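Local coordinates for outer membrane protein assembly factor BamA (Haemophilus ducreyi, PDB 4K3C) that probably assembles and inserts beta-barrel proteins into the outer membrane as part of the Bam complex, at residues Y346-T351 against A374-F379; D309-W314 against S334-L339; R103-Q108 against S119-R124; E132-S137 against I150-K155. All coordinates share one frame; numbering follows the deposited sequence.

Contact 1: Y346-T351 against A374-F379; sequences YYQVGT and AYTNSF
The ring of Tyr-347 carries the backbone oxygen of Asn-377 over the centre of one face, 3.5 Å above its plane, with Tyr-375 CE2 and Phe-379 CD1 at its edge. Tyr-347 and Phe-379 meet rim to rim at CD2 and CD1 (3.7 Å), their planes only 16° apart, with neither ring over the other. The Tyr-375 ring has the Asn-377 N near the rim of one face and Val-349 CG1 at its edge. Tyr-347 CG sits between its backbone N and carbonyl carbon (chi1 51°), and the ring lies across Asn-377, its OH 3.6 Å from Asn-377 CB. The same Asn-377 O accepts the hydrogen bond of Tyr-347 N at 2.8 Å; its place over the ring is packing alone. Tyr-347 with Asn-377 and Val-349 with Tyr-375 are hydrogen-bonded antiparallel pairs, each bonded in both directions. On the side of the sheet that bears Tyr-346, Gln-348 and Thr-376 lie side by side; NE2 of Gln-348, bonding almost within its own amide plane, donates to Thr-376 OG1 (3.2 Å, 164° at the hydrogen), and Tyr-346 CD2 comes to 4.1 Å from Thr-376 CG2. This is a beta hairpin of the Omp85 barrel wall, between strands 328-338 and 430-440. Gln-388 and Tyr-390 touch that side of the sheet, consistent with its lining the lumen.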
loop_
_atom_site.group_PDB
_atom_site.type_symbol
_atom_site.label_atom_id
_atom_site.label_comp_id
_atom_site.label_asym_id
_atom_site.label_seq_id
_atom_site.Cartn_x
_atom_site.Cartn_y
_atom_site.Cartn_z
ATOM N N TYR A 346 -6.315 -20.988 -16.207
ATOM C CA TYR A 346 -5.879 -21.295 -14.844
ATOM C C TYR A 346 -6.372 -20.231 -13.856
ATOM O O TYR A 346 -6.989 -19.232 -14.254
ATOM C CB TYR A 346 -4.357 -21.390 -14.797
ATOM C CG TYR A 346 -3.656 -20.061 -15.066
ATOM C CD1 TYR A 346 -3.472 -19.594 -16.374
ATOM C CD2 TYR A 346 -3.192 -19.267 -14.020
ATOM C CE1 TYR A 346 -2.841 -18.377 -16.631
ATOM C CE2 TYR A 346 -2.559 -18.047 -14.272
ATOM C CZ TYR A 346 -2.386 -17.609 -15.582
ATOM O OH TYR A 346 -1.752 -16.408 -15.829
ATOM N N TYR A 347 -6.109 -20.441 -12.567
ATOM C CA TYR A 347 -6.463 -19.442 -11.556
ATOM C C TYR A 347 -5.450 -19.391 -10.444
ATOM O O TYR A 347 -4.784 -20.379 -10.172
ATOM C CB TYR A 347 -7.849 -19.683 -10.962
ATOM C CG TYR A 347 -8.085 -21.080 -10.462
ATOM C CD1 TYR A 347 -7.648 -21.481 -9.196
ATOM C CD2 TYR A 347 -8.774 -22.005 -11.245
ATOM C CE1 TYR A 347 -7.885 -22.782 -8.724
ATOM C CE2 TYR A 347 -9.011 -23.298 -10.787
ATOM C CZ TYR A 347 -8.562 -23.684 -9.530
ATOM O OH TYR A 347 -8.801 -24.970 -9.100
ATOM N N GLN A 348 -5.334 -18.233 -9.809
ATOM C CA GLN A 348 -4.413 -18.067 -8.702
ATOM C C GLN A 348 -5.155 -17.410 -7.531
ATOM O O GLN A 348 -6.045 -16.608 -7.746
ATOM C CB GLN A 348 -3.194 -17.241 -9.132
ATOM C CG GLN A 348 -2.642 -17.607 -10.514
ATOM C CD GLN A 348 -1.198 -17.144 -10.743
ATOM O OE1 GLN A 348 -0.946 -16.142 -11.426
ATOM N NE2 GLN A 348 -0.244 -17.889 -10.185
ATOM N N VAL A 349 -4.800 -17.767 -6.298
ATOM C CA VAL A 349 -5.392 -17.168 -5.103
ATOM C C VAL A 349 -4.330 -17.116 -4.005
ATOM O O VAL A 349 -3.563 -18.062 -3.868
ATOM C CB VAL A 349 -6.637 -17.968 -4.632
ATOM C CG1 VAL A 349 -6.266 -19.407 -4.284
ATOM C CG2 VAL A 349 -7.304 -17.289 -3.449
ATOM N N GLY A 350 -4.263 -16.013 -3.249
ATOM C CA GLY A 350 -3.204 -15.795 -2.266
ATOM C C GLY A 350 -3.662 -15.107 -0.980
ATOM O O GLY A 350 -4.654 -14.369 -0.974
ATOM N N THR A 351 -2.921 -15.273 0.102
ATOM C CA THR A 351 -3.305 -14.656 1.349
ATOM C C THR A 351 -2.139 -14.394 2.218
ATOM O O THR A 351 -1.496 -15.311 2.602
ATOM C CB THR A 351 -4.153 -15.598 2.148
ATOM O OG1 THR A 351 -5.073 -16.229 1.280
ATOM C CG2 THR A 351 -4.929 -14.865 3.178
ATOM N N ALA A 374 -0.201 -19.493 -0.938
ATOM C CA ALA A 374 -0.317 -19.263 -2.378
ATOM C C ALA A 374 -0.686 -20.547 -3.082
ATOM O O ALA A 374 -0.057 -21.577 -2.873
ATOM C CB ALA A 374 0.978 -18.761 -2.930
ATOM N N TYR A 375 -1.684 -20.486 -3.946
ATOM C CA TYR A 375 -2.131 -21.684 -4.616
ATOM C C TYR A 375 -2.625 -21.406 -6.024
ATOM O O TYR A 375 -3.435 -20.509 -6.247
ATOM C CB TYR A 375 -3.234 -22.348 -3.810
ATOM C CG TYR A 375 -3.865 -23.500 -4.524
ATOM C CD1 TYR A 375 -3.132 -24.623 -4.847
ATOM C CD2 TYR A 375 -5.194 -23.465 -4.882
ATOM C CE1 TYR A 375 -3.713 -25.697 -5.504
ATOM C CE2 TYR A 375 -5.790 -24.523 -5.544
ATOM C CZ TYR A 375 -5.046 -25.639 -5.845
ATOM O OH TYR A 375 -5.641 -26.688 -6.498
ATOM N N THR A 376 -2.128 -22.191 -6.971
ATOM C CA THR A 376 -2.577 -22.115 -8.345
ATOM C C THR A 376 -3.097 -23.468 -8.750
ATOM O O THR A 376 -2.516 -24.486 -8.403
ATOM C CB THR A 376 -1.411 -21.782 -9.328
ATOM O OG1 THR A 376 -0.624 -20.706 -8.813
ATOM C CG2 THR A 376 -1.943 -21.384 -10.709
ATOM N N ASN A 377 -4.191 -23.478 -9.491
ATOM C CA ASN A 377 -4.469 -24.615 -10.357
ATOM C C ASN A 377 -5.092 -24.227 -11.687
ATOM O O ASN A 377 -5.406 -23.053 -11.937
ATOM C CB ASN A 377 -5.285 -25.714 -9.677
ATOM C CG ASN A 377 -4.787 -27.106 -10.051
ATOM O OD1 ASN A 377 -5.190 -27.683 -11.064
ATOM N ND2 ASN A 377 -3.882 -27.635 -9.244
ATOM N N SER A 378 -5.256 -25.241 -12.528
ATOM C CA SER A 378 -5.689 -25.055 -13.891
ATOM C C SER A 378 -6.926 -25.900 -14.134
ATOM O O SER A 378 -7.393 -26.574 -13.233
ATOM C CB SER A 378 -4.564 -25.462 -14.844
ATOM O OG SER A 378 -4.072 -26.755 -14.524
ATOM N N PHE A 379 -7.444 -25.863 -15.355
ATOM C CA PHE A 379 -8.675 -26.546 -15.692
ATOM C C PHE A 379 -8.797 -26.576 -17.207
ATOM O O PHE A 379 -7.962 -26.015 -17.906
ATOM C CB PHE A 379 -9.877 -25.835 -15.061
ATOM C CG PHE A 379 -9.952 -24.366 -15.371
ATOM C CD1 PHE A 379 -9.305 -23.440 -14.576
ATOM C CD2 PHE A 379 -10.681 -23.909 -16.464
ATOM C CE1 PHE A 379 -9.383 -22.092 -14.871
ATOM C CE2 PHE A 379 -10.760 -22.560 -16.772
ATOM C CZ PHE A 379 -10.115 -21.654 -15.982
#

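Contact 2: D309-W314 against S334-L339; sequences DLSFGW and SGKLTL
Leu-310 with Leu-337 and Phe-312 with Gly-335 are hydrogen-bonded antiparallel pairs, their strands 4.5 Å apart at closest approach and running at 164° to each other. Phe-312 leans across to its partner strand, and the ring lies against the Gly-335 backbone, with Gly-335 O over one face. Gly-335 has no side chain. Beside it Phe-312 CZ reaches Leu-337 CB at 4.3 Å, and Leu-339 CD2 packs on Leu-310 CB at 3.9 Å, extending an apolar face that is probably turned to lipid. The other face is polar. There the Lys-336 side chain crosses that of Asp-309, laying CE 3.7 Å from Asp-309 CG, while CG of the lysine comes to 3.6 Å from Ser-311 OG, which stands anti to its own carbonyl carbon (chi1 -69°). The lysine NZ ends 4.4 Å from Asp-309 OD2, too far for a salt bridge, and has a weak bond to Tyr-346 OH on the next strand. The two strands thus join through backbone bonds and apolar packing, while Asp-309, a buried acid, and Lys-336 probably moderate each other's charge at a distance on what is likely the lumenal side.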
loop_
_atom_site.group_PDB
_atom_site.type_symbol
_atom_site.label_atom_id
_atom_site.label_comp_id
_atom_site.label_asym_id
_atom_site.label_seq_id
_atom_site.Cartn_x
_atom_site.Cartn_y
_atom_site.Cartn_z
ATOM N N ASP A 309 -7.469 -11.748 -18.305
ATOM C CA ASP A 309 -7.590 -12.187 -16.926
ATOM C C ASP A 309 -8.553 -11.313 -16.130
ATOM O O ASP A 309 -8.729 -10.123 -16.442
ATOM C CB ASP A 309 -6.219 -12.178 -16.255
ATOM C CG ASP A 309 -5.620 -10.798 -16.211
ATOM O OD1 ASP A 309 -5.968 -10.036 -15.277
ATOM O OD2 ASP A 309 -4.822 -10.472 -17.125
ATOM N N LEU A 310 -9.167 -11.914 -15.105
ATOM C CA LEU A 310 -9.973 -11.178 -14.128
ATOM C C LEU A 310 -9.261 -11.145 -12.784
ATOM O O LEU A 310 -8.651 -12.140 -12.378
ATOM C CB LEU A 310 -11.348 -11.811 -13.971
ATOM C CG LEU A 310 -12.231 -11.222 -12.878
ATOM C CD1 LEU A 310 -12.517 -9.766 -13.139
ATOM C CD2 LEU A 310 -13.508 -12.025 -12.798
ATOM N N SER A 311 -9.334 -10.007 -12.097
ATOM C CA SER A 311 -8.582 -9.842 -10.858
ATOM C C SER A 311 -9.392 -9.167 -9.778
ATOM O O SER A 311 -10.089 -8.183 -10.044
ATOM C CB SER A 311 -7.307 -9.045 -11.095
ATOM O OG SER A 311 -6.416 -9.816 -11.870
ATOM N N PHE A 312 -9.292 -9.712 -8.566
ATOM C CA PHE A 312 -10.023 -9.214 -7.415
ATOM C C PHE A 312 -9.073 -9.293 -6.252
ATOM O O PHE A 312 -8.245 -10.195 -6.193
ATOM C CB PHE A 312 -11.254 -10.089 -7.154
ATOM C CG PHE A 312 -11.230 -11.383 -7.913
ATOM C CD1 PHE A 312 -10.537 -12.477 -7.422
ATOM C CD2 PHE A 312 -11.866 -11.501 -9.132
ATOM C CE1 PHE A 312 -10.496 -13.671 -8.131
ATOM C CE2 PHE A 312 -11.819 -12.691 -9.838
ATOM C CZ PHE A 312 -11.135 -13.772 -9.338
ATOM N N GLY A 313 -9.160 -8.340 -5.337
ATOM C CA GLY A 313 -8.325 -8.390 -4.157
ATOM C C GLY A 313 -8.975 -7.657 -3.009
ATOM O O GLY A 313 -9.884 -6.847 -3.224
ATOM N N TRP A 314 -8.522 -7.941 -1.790
ATOM C CA TRP A 314 -8.977 -7.205 -0.631
ATOM C C TRP A 314 -7.800 -6.827 0.237
ATOM O O TRP A 314 -6.910 -7.641 0.469
ATOM C CB TRP A 314 -9.964 -8.041 0.176
ATOM C CG TRP A 314 -10.144 -7.539 1.572
ATOM C CD1 TRP A 314 -10.599 -6.306 1.957
ATOM C CD2 TRP A 314 -9.860 -8.254 2.774
ATOM N NE1 TRP A 314 -10.621 -6.213 3.313
ATOM C CE2 TRP A 314 -10.173 -7.396 3.849
ATOM C CE3 TRP A 314 -9.372 -9.540 3.052
ATOM C CZ2 TRP A 314 -10.019 -7.784 5.194
ATOM C CZ3 TRP A 314 -9.215 -9.922 4.386
ATOM C CH2 TRP A 314 -9.540 -9.044 5.437
ATOM N N SER A 334 -6.200 -12.133 -2.410
ATOM C CA SER A 334 -6.210 -11.825 -3.841
ATOM C C SER A 334 -6.479 -13.047 -4.716
ATOM O O SER A 334 -6.250 -14.183 -4.309
ATOM C CB SER A 334 -4.915 -11.134 -4.254
ATOM O OG SER A 334 -3.782 -11.840 -3.768
ATOM N N GLY A 335 -6.980 -12.799 -5.920
ATOM C CA GLY A 335 -7.330 -13.863 -6.842
ATOM C C GLY A 335 -7.215 -13.439 -8.295
ATOM O O GLY A 335 -7.556 -12.306 -8.660
ATOM N N LYS A 336 -6.730 -14.355 -9.131
ATOM C CA LYS A 336 -6.651 -14.132 -10.570
ATOM C C LYS A 336 -7.351 -15.276 -11.264
ATOM O O LYS A 336 -7.330 -16.397 -10.785
ATOM C CB LYS A 336 -5.207 -14.113 -11.024
ATOM C CG LYS A 336 -4.889 -13.098 -12.090
ATOM C CD LYS A 336 -3.539 -13.437 -12.729
ATOM C CE LYS A 336 -3.283 -12.679 -14.013
ATOM N NZ LYS A 336 -2.555 -13.578 -14.958
ATOM N N LEU A 337 -7.958 -14.996 -12.408
ATOM C CA LEU A 337 -8.603 -16.033 -13.192
ATOM C C LEU A 337 -8.520 -15.649 -14.667
ATOM O O LEU A 337 -8.691 -14.479 -15.015
ATOM C CB LEU A 337 -10.062 -16.172 -12.743
ATOM C CG LEU A 337 -10.967 -17.207 -13.421
ATOM C CD1 LEU A 337 -11.637 -16.620 -14.646
ATOM C CD2 LEU A 337 -10.177 -18.452 -13.792
ATOM N N THR A 338 -8.251 -16.626 -15.527
ATOM C CA THR A 338 -8.233 -16.385 -16.971
ATOM C C THR A 338 -9.629 -16.542 -17.556
ATOM O O THR A 338 -10.344 -17.485 -17.237
ATOM C CB THR A 338 -7.281 -17.338 -17.715
ATOM O OG1 THR A 338 -7.577 -18.701 -17.363
ATOM C CG2 THR A 338 -5.843 -17.012 -17.364
ATOM N N LEU A 339 -9.994 -15.622 -18.437
ATOM C CA LEU A 339 -11.350 -15.533 -18.945
ATOM C C LEU A 339 -11.485 -16.304 -20.240
ATOM O O LEU A 339 -10.489 -16.527 -20.917
ATOM C CB LEU A 339 -11.709 -14.066 -19.170
ATOM C CG LEU A 339 -11.735 -13.274 -17.872
ATOM C CD1 LEU A 339 -11.770 -11.787 -18.164
ATOM C CD2 LEU A 339 -12.923 -13.733 -16.975
#

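Contact 3: R103-Q108 against S119-R124; sequences REMRQQ and SLAKSR
Ala-121, the buried residue of helix 119-125 at this contact, turns its CB toward the 103-108 loop, where it meets Glu-104 O at 3.6 Å and Met-105 CE at 3.9 Å. The CB of Met-105 itself points away from the helix; bends at chi2 and chi3 (-45° and -52°) bring SD and CE back beside the alanine. Within the helix, Ser-123 OG donates to Ser-119 O. Arg-124, whose N bonds to Leu-120 O, carries the polar side of the contact. Its side chain crosses that of Glu-104 at about a right angle, so that OE2 of the acid touches the aliphatic part, 3.4 Å from CD and 3.6 Å from CB, while the nearest guanidinium nitrogen, NE, remains beyond salt-bridge range. Arg-106 also crosses Arg-124 at about a right angle, its own NE 4.1 Å from Arg-124 NE, which lies at the edge of the Arg-106 guanidinium, near its plane; the two planes are 63° apart. Glu-104 OE2 also makes a long salt bridge to Arg-106 NH2, 4.0 Å away and well off the guanidinium plane. In this POTRA domain no hydrogen bond joins 103-108 to 119-124; they meet through van der Waals contact at Ala-121 and along the aliphatic part of Arg-124. On the surface, the carboxylate of Glu-104, beside both arginines, probably eases the repulsion of their like charges.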
loop_
_atom_site.group_PDB
_atom_site.type_symbol
_atom_site.label_atom_id
_atom_site.label_comp_id
_atom_site.label_asym_id
_atom_site.label_seq_id
_atom_site.Cartn_x
_atom_site.Cartn_y
_atom_site.Cartn_z
ATOM N N ARG A 103 -14.834 19.474 -5.882
ATOM C CA ARG A 103 -14.905 18.048 -5.667
ATOM C C ARG A 103 -14.410 17.952 -4.252
ATOM O O ARG A 103 -14.829 17.094 -3.477
ATOM C CB ARG A 103 -13.971 17.307 -6.634
ATOM C CG ARG A 103 -12.999 16.325 -5.971
ATOM C CD ARG A 103 -11.555 16.493 -6.481
ATOM N NE ARG A 103 -11.275 15.702 -7.681
ATOM C CZ ARG A 103 -10.057 15.494 -8.176
ATOM N NH1 ARG A 103 -9.899 14.751 -9.270
ATOM N NH2 ARG A 103 -8.994 16.016 -7.571
ATOM N N GLU A 104 -13.522 18.881 -3.918
ATOM C CA GLU A 104 -13.042 19.008 -2.557
ATOM C C GLU A 104 -13.889 20.010 -1.762
ATOM O O GLU A 104 -13.682 20.192 -0.562
ATOM C CB GLU A 104 -11.558 19.383 -2.540
ATOM C CG GLU A 104 -10.636 18.320 -3.157
ATOM C CD GLU A 104 -10.568 17.020 -2.343
ATOM O OE1 GLU A 104 -9.959 16.045 -2.838
ATOM O OE2 GLU A 104 -11.111 16.972 -1.210
ATOM N N MET A 105 -14.855 20.645 -2.419
ATOM C CA MET A 105 -15.772 21.526 -1.705
ATOM C C MET A 105 -16.793 20.706 -0.911
ATOM O O MET A 105 -17.432 19.800 -1.456
ATOM C CB MET A 105 -16.507 22.487 -2.651
ATOM C CG MET A 105 -15.665 23.553 -3.321
ATOM S SD MET A 105 -14.506 24.391 -2.237
ATOM C CE MET A 105 -15.584 24.894 -0.887
ATOM N N ARG A 106 -16.969 21.007 0.368
ATOM C CA ARG A 106 -18.015 20.353 1.149
ATOM C C ARG A 106 -19.203 21.292 1.275
ATOM O O ARG A 106 -20.325 20.932 0.974
ATOM C CB ARG A 106 -17.499 19.937 2.518
ATOM C CG ARG A 106 -16.329 18.985 2.476
ATOM C CD ARG A 106 -16.706 17.682 1.813
ATOM N NE ARG A 106 -15.555 16.807 1.610
ATOM C CZ ARG A 106 -15.381 16.042 0.539
ATOM N NH1 ARG A 106 -16.277 16.041 -0.430
ATOM N NH2 ARG A 106 -14.312 15.276 0.437
ATOM N N GLN A 107 -18.950 22.517 1.691
ATOM C CA GLN A 107 -20.038 23.484 1.805
ATOM C C GLN A 107 -20.884 23.505 0.539
ATOM O O GLN A 107 -20.357 23.391 -0.564
ATOM C CB GLN A 107 -19.481 24.879 2.091
ATOM C CG GLN A 107 -20.483 26.010 1.918
ATOM C CD GLN A 107 -21.108 26.466 3.231
ATOM O OE1 GLN A 107 -20.626 26.132 4.318
ATOM N NE2 GLN A 107 -22.186 27.240 3.133
ATOM N N GLN A 108 -22.197 23.633 0.703
ATOM C CA GLN A 108 -23.109 23.676 -0.432
ATOM C C GLN A 108 -23.573 25.106 -0.706
ATOM O O GLN A 108 -23.687 25.922 0.212
ATOM C CB GLN A 108 -24.309 22.750 -0.190
ATOM C CG GLN A 108 -25.114 22.393 -1.441
ATOM C CD GLN A 108 -24.444 21.338 -2.325
ATOM O OE1 GLN A 108 -23.234 21.095 -2.241
ATOM N NE2 GLN A 108 -25.242 20.705 -3.179
ATOM N N SER A 119 -13.567 25.996 5.975
ATOM C CA SER A 119 -12.171 26.171 6.361
ATOM C C SER A 119 -11.377 24.893 6.135
ATOM O O SER A 119 -10.162 24.929 5.907
ATOM C CB SER A 119 -12.069 26.607 7.822
ATOM O OG SER A 119 -12.785 27.813 8.035
ATOM N N LEU A 120 -12.075 23.764 6.190
ATOM C CA LEU A 120 -11.445 22.459 6.009
ATOM C C LEU A 120 -11.263 22.120 4.534
ATOM O O LEU A 120 -10.444 21.275 4.186
ATOM C CB LEU A 120 -12.255 21.361 6.711
ATOM C CG LEU A 120 -12.002 21.033 8.194
ATOM C CD1 LEU A 120 -11.920 22.265 9.101
ATOM C CD2 LEU A 120 -13.071 20.081 8.701
ATOM N N ALA A 121 -12.030 22.783 3.673
ATOM C CA ALA A 121 -11.933 22.569 2.233
ATOM C C ALA A 121 -10.681 23.225 1.681
ATOM O O ALA A 121 -10.031 22.688 0.779
ATOM C CB ALA A 121 -13.156 23.113 1.522
ATOM N N LYS A 122 -10.337 24.395 2.209
ATOM C CA LYS A 122 -9.108 25.045 1.770
ATOM C C LYS A 122 -7.910 24.183 2.188
ATOM O O LYS A 122 -6.881 24.160 1.524
ATOM C CB LYS A 122 -9.022 26.494 2.279
ATOM C CG LYS A 122 -8.399 26.676 3.644
ATOM C CD LYS A 122 -6.913 27.024 3.545
ATOM C CE LYS A 122 -6.701 28.443 3.078
ATOM N NZ LYS A 122 -7.510 29.405 3.873
ATOM N N SER A 123 -8.075 23.437 3.274
ATOM C CA SER A 123 -7.062 22.485 3.721
ATOM C C SER A 123 -7.000 21.242 2.816
ATOM O O SER A 123 -5.920 20.726 2.522
ATOM C CB SER A 123 -7.331 22.096 5.174
ATOM O OG SER A 123 -7.558 23.260 5.958
ATOM N N ARG A 124 -8.166 20.770 2.380
ATOM C CA ARG A 124 -8.249 19.677 1.418
ATOM C C ARG A 124 -7.619 20.071 0.091
ATOM O O ARG A 124 -7.048 19.236 -0.608
ATOM C CB ARG A 124 -9.708 19.276 1.172
ATOM C CG ARG A 124 -10.429 18.795 2.400
ATOM C CD ARG A 124 -11.459 17.749 2.056
ATOM N NE ARG A 124 -11.841 16.984 3.241
ATOM C CZ ARG A 124 -11.132 15.977 3.748
ATOM N NH1 ARG A 124 -11.570 15.340 4.825
ATOM N NH2 ARG A 124 -9.988 15.598 3.185
#

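Contact 4: E132-S137 against I150-K155; sequences ETVEMS and IIYKIK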
loop_
_atom_site.group_PDB
_atom_site.type_symbol
_atom_site.label_atom_id
_atom_site.label_comp_id
_atom_site.label_asym_id
_atom_site.label_seq_id
_atom_site.Cartn_x
_atom_site.Cartn_y
_atom_site.Cartn_z
ATOM N N GLU A 132 0.315 25.779 -4.930
ATOM C CA GLU A 132 1.287 26.298 -3.989
ATOM C C GLU A 132 0.543 27.058 -2.930
ATOM O O GLU A 132 0.924 27.086 -1.785
ATOM C CB GLU A 132 2.235 27.274 -4.673
ATOM C CG GLU A 132 3.235 26.672 -5.601
ATOM C CD GLU A 132 4.481 26.190 -4.900
ATOM O OE1 GLU A 132 4.596 26.372 -3.687
ATOM O OE2 GLU A 132 5.361 25.615 -5.556
ATOM N N THR A 133 -0.544 27.667 -3.360
ATOM C CA THR A 133 -1.257 28.676 -2.632
ATOM C C THR A 133 -2.741 28.437 -2.762
ATOM O O THR A 133 -3.243 28.293 -3.850
ATOM C CB THR A 133 -0.931 30.017 -3.267
ATOM O OG1 THR A 133 0.416 30.348 -2.963
ATOM C CG2 THR A 133 -1.816 31.128 -2.783
ATOM N N VAL A 134 -3.433 28.457 -1.646
ATOM C CA VAL A 134 -4.862 28.409 -1.663
ATOM C C VAL A 134 -5.322 29.425 -0.658
ATOM O O VAL A 134 -4.854 29.423 0.457
ATOM C CB VAL A 134 -5.325 27.054 -1.252
ATOM C CG1 VAL A 134 -6.791 26.962 -1.395
ATOM C CG2 VAL A 134 -4.667 26.042 -2.095
ATOM N N GLU A 135 -6.217 30.315 -1.042
ATOM C CA GLU A 135 -6.726 31.293 -0.102
ATOM C C GLU A 135 -8.162 31.612 -0.404
ATOM O O GLU A 135 -8.538 31.697 -1.548
ATOM C CB GLU A 135 -5.893 32.558 -0.138
ATOM C CG GLU A 135 -5.352 32.906 -1.478
ATOM C CD GLU A 135 -4.811 34.313 -1.534
ATOM O OE1 GLU A 135 -3.590 34.496 -1.376
ATOM O OE2 GLU A 135 -5.613 35.239 -1.738
ATOM N N MET A 136 -8.966 31.790 0.633
ATOM C CA MET A 136 -10.386 32.014 0.458
ATOM C C MET A 136 -10.829 33.416 0.814
ATOM O O MET A 136 -10.155 34.133 1.530
ATOM C CB MET A 136 -11.180 31.017 1.283
ATOM C CG MET A 136 -11.211 31.348 2.746
ATOM S SD MET A 136 -12.852 31.289 3.449
ATOM C CE MET A 136 -13.018 29.548 3.773
ATOM N N SER A 137 -11.991 33.785 0.297
ATOM C CA SER A 137 -12.495 35.145 0.406
ATOM C C SER A 137 -13.947 35.114 0.866
ATOM O O SER A 137 -14.664 34.153 0.594
ATOM C CB SER A 137 -12.414 35.845 -0.952
ATOM O OG SER A 137 -11.114 35.756 -1.513
ATOM N N ILE A 150 -18.126 32.843 -1.707
ATOM C CA ILE A 150 -16.816 32.457 -1.197
ATOM C C ILE A 150 -15.875 31.978 -2.324
ATOM O O ILE A 150 -16.042 30.884 -2.879
ATOM C CB ILE A 150 -16.945 31.420 -0.064
ATOM C CG1 ILE A 150 -15.622 30.684 0.157
ATOM C CG2 ILE A 150 -18.067 30.441 -0.366
ATOM C CD1 ILE A 150 -15.690 29.664 1.270
ATOM N N ILE A 151 -14.896 32.821 -2.660
ATOM C CA ILE A 151 -13.971 32.555 -3.765
ATOM C C ILE A 151 -12.707 31.835 -3.297
ATOM O O ILE A 151 -12.215 32.079 -2.197
ATOM C CB ILE A 151 -13.581 33.862 -4.521
ATOM C CG1 ILE A 151 -12.111 34.235 -4.281
ATOM C CG2 ILE A 151 -14.508 35.008 -4.136
ATOM C CD1 ILE A 151 -11.713 35.596 -4.828
ATOM N N TYR A 152 -12.189 30.936 -4.127
ATOM C CA TYR A 152 -10.911 30.299 -3.829
ATOM C C TYR A 152 -9.871 30.683 -4.875
ATOM O O TYR A 152 -10.002 30.339 -6.047
ATOM C CB TYR A 152 -11.053 28.782 -3.752
ATOM C CG TYR A 152 -11.729 28.270 -2.496
ATOM C CD1 TYR A 152 -13.105 28.363 -2.336
ATOM C CD2 TYR A 152 -10.992 27.669 -1.483
ATOM C CE1 TYR A 152 -13.725 27.884 -1.196
ATOM C CE2 TYR A 152 -11.605 27.186 -0.337
ATOM C CZ TYR A 152 -12.971 27.297 -0.199
ATOM O OH TYR A 152 -13.586 26.820 0.936
ATOM N N LYS A 153 -8.845 31.408 -4.440
ATOM C CA LYS A 153 -7.798 31.897 -5.326
ATOM C C LYS A 153 -6.574 31.017 -5.198
ATOM O O LYS A 153 -5.902 31.022 -4.166
ATOM C CB LYS A 153 -7.448 33.351 -4.989
ATOM C CG LYS A 153 -6.315 33.967 -5.801
ATOM C CD LYS A 153 -6.654 35.402 -6.210
ATOM C CE LYS A 153 -5.401 36.250 -6.393
ATOM N NZ LYS A 153 -4.642 36.412 -5.114
ATOM N N ILE A 154 -6.284 30.251 -6.247
ATOM C CA ILE A 154 -5.137 29.351 -6.209
ATOM C C ILE A 154 -3.983 29.768 -7.132
ATOM O O ILE A 154 -4.176 30.456 -8.135
ATOM C CB ILE A 154 -5.559 27.874 -6.431
ATOM C CG1 ILE A 154 -4.889 27.283 -7.665
ATOM C CG2 ILE A 154 -7.067 27.768 -6.549
ATOM C CD1 ILE A 154 -5.624 27.526 -8.938
ATOM N N LYS A 155 -2.773 29.376 -6.742
ATOM C CA LYS A 155 -1.604 29.457 -7.604
ATOM C C LYS A 155 -1.270 28.041 -8.055
ATOM O O LYS A 155 -0.903 27.196 -7.238
ATOM C CB LYS A 155 -0.419 30.066 -6.851
ATOM C CG LYS A 155 0.871 30.142 -7.655
ATOM C CD LYS A 155 0.761 31.176 -8.755
ATOM C CE LYS A 155 1.780 30.939 -9.867
ATOM N NZ LYS A 155 1.675 31.987 -10.937
#
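Glu-135 and Lys-153 are joined by backbone bonds in both directions, the stronger from Lys-153 N to Glu-135 O (2.9 Å, 169° at the hydrogen). Their side chains run side by side, pointing the same way, and finish in a long salt bridge, Glu-135 OE2 to Lys-153 NZ at 3.7 Å. At one end Glu-132 N donates to Lys-155 O (3.0 Å); at the other Ser-137 N reaches Ile-151 O only weakly. On the face opposite the salt bridge, Met-136 CG sits between its backbone N and carbonyl carbon (chi1 77°), and the side chain lies alongside Tyr-152, its CB 4.2 Å above the ring plane and offset toward the rim, while its CE meets Ile-150 CD1 at 3.7 Å. Val-134 CG1 comes to the edge of the same ring, 4.3 Å from CD2. This hairpin belongs to the POTRA sheet: strand 131-136 is an edge strand of the sheet within this chain, and strand 147-156 lies between it and strand 84-91. Helix 119-125 covers the Val-134 and Tyr-152 face through Ala-121, Lys-122 and Leu-125.

This construct, which lacks POTRA domains 1-3, holds the remaining POTRA domains followed by the Omp85 barrel. From the N terminus, contact 3 comes first, closing the loop that holds short strand 111-112 by bringing residues 103-108 to helix 119-125. Contact 4 follows directly with the hairpin of strands 131-136 and 147-156; the two meet where Met-105 and Ala-121 touch Tyr-152, and together contribute to the packing of one POTRA domain. In the barrel, contact 2 and later contact 1 close successive hairpins, which share a seam: strands 328-338 and 346-358 are neighbours, probably bonded from Lys-336 N to Gln-348 O. All four lie in series; none nests or crosses. Contacts 2 and 3 remain about 22 Å apart at their nearest atoms.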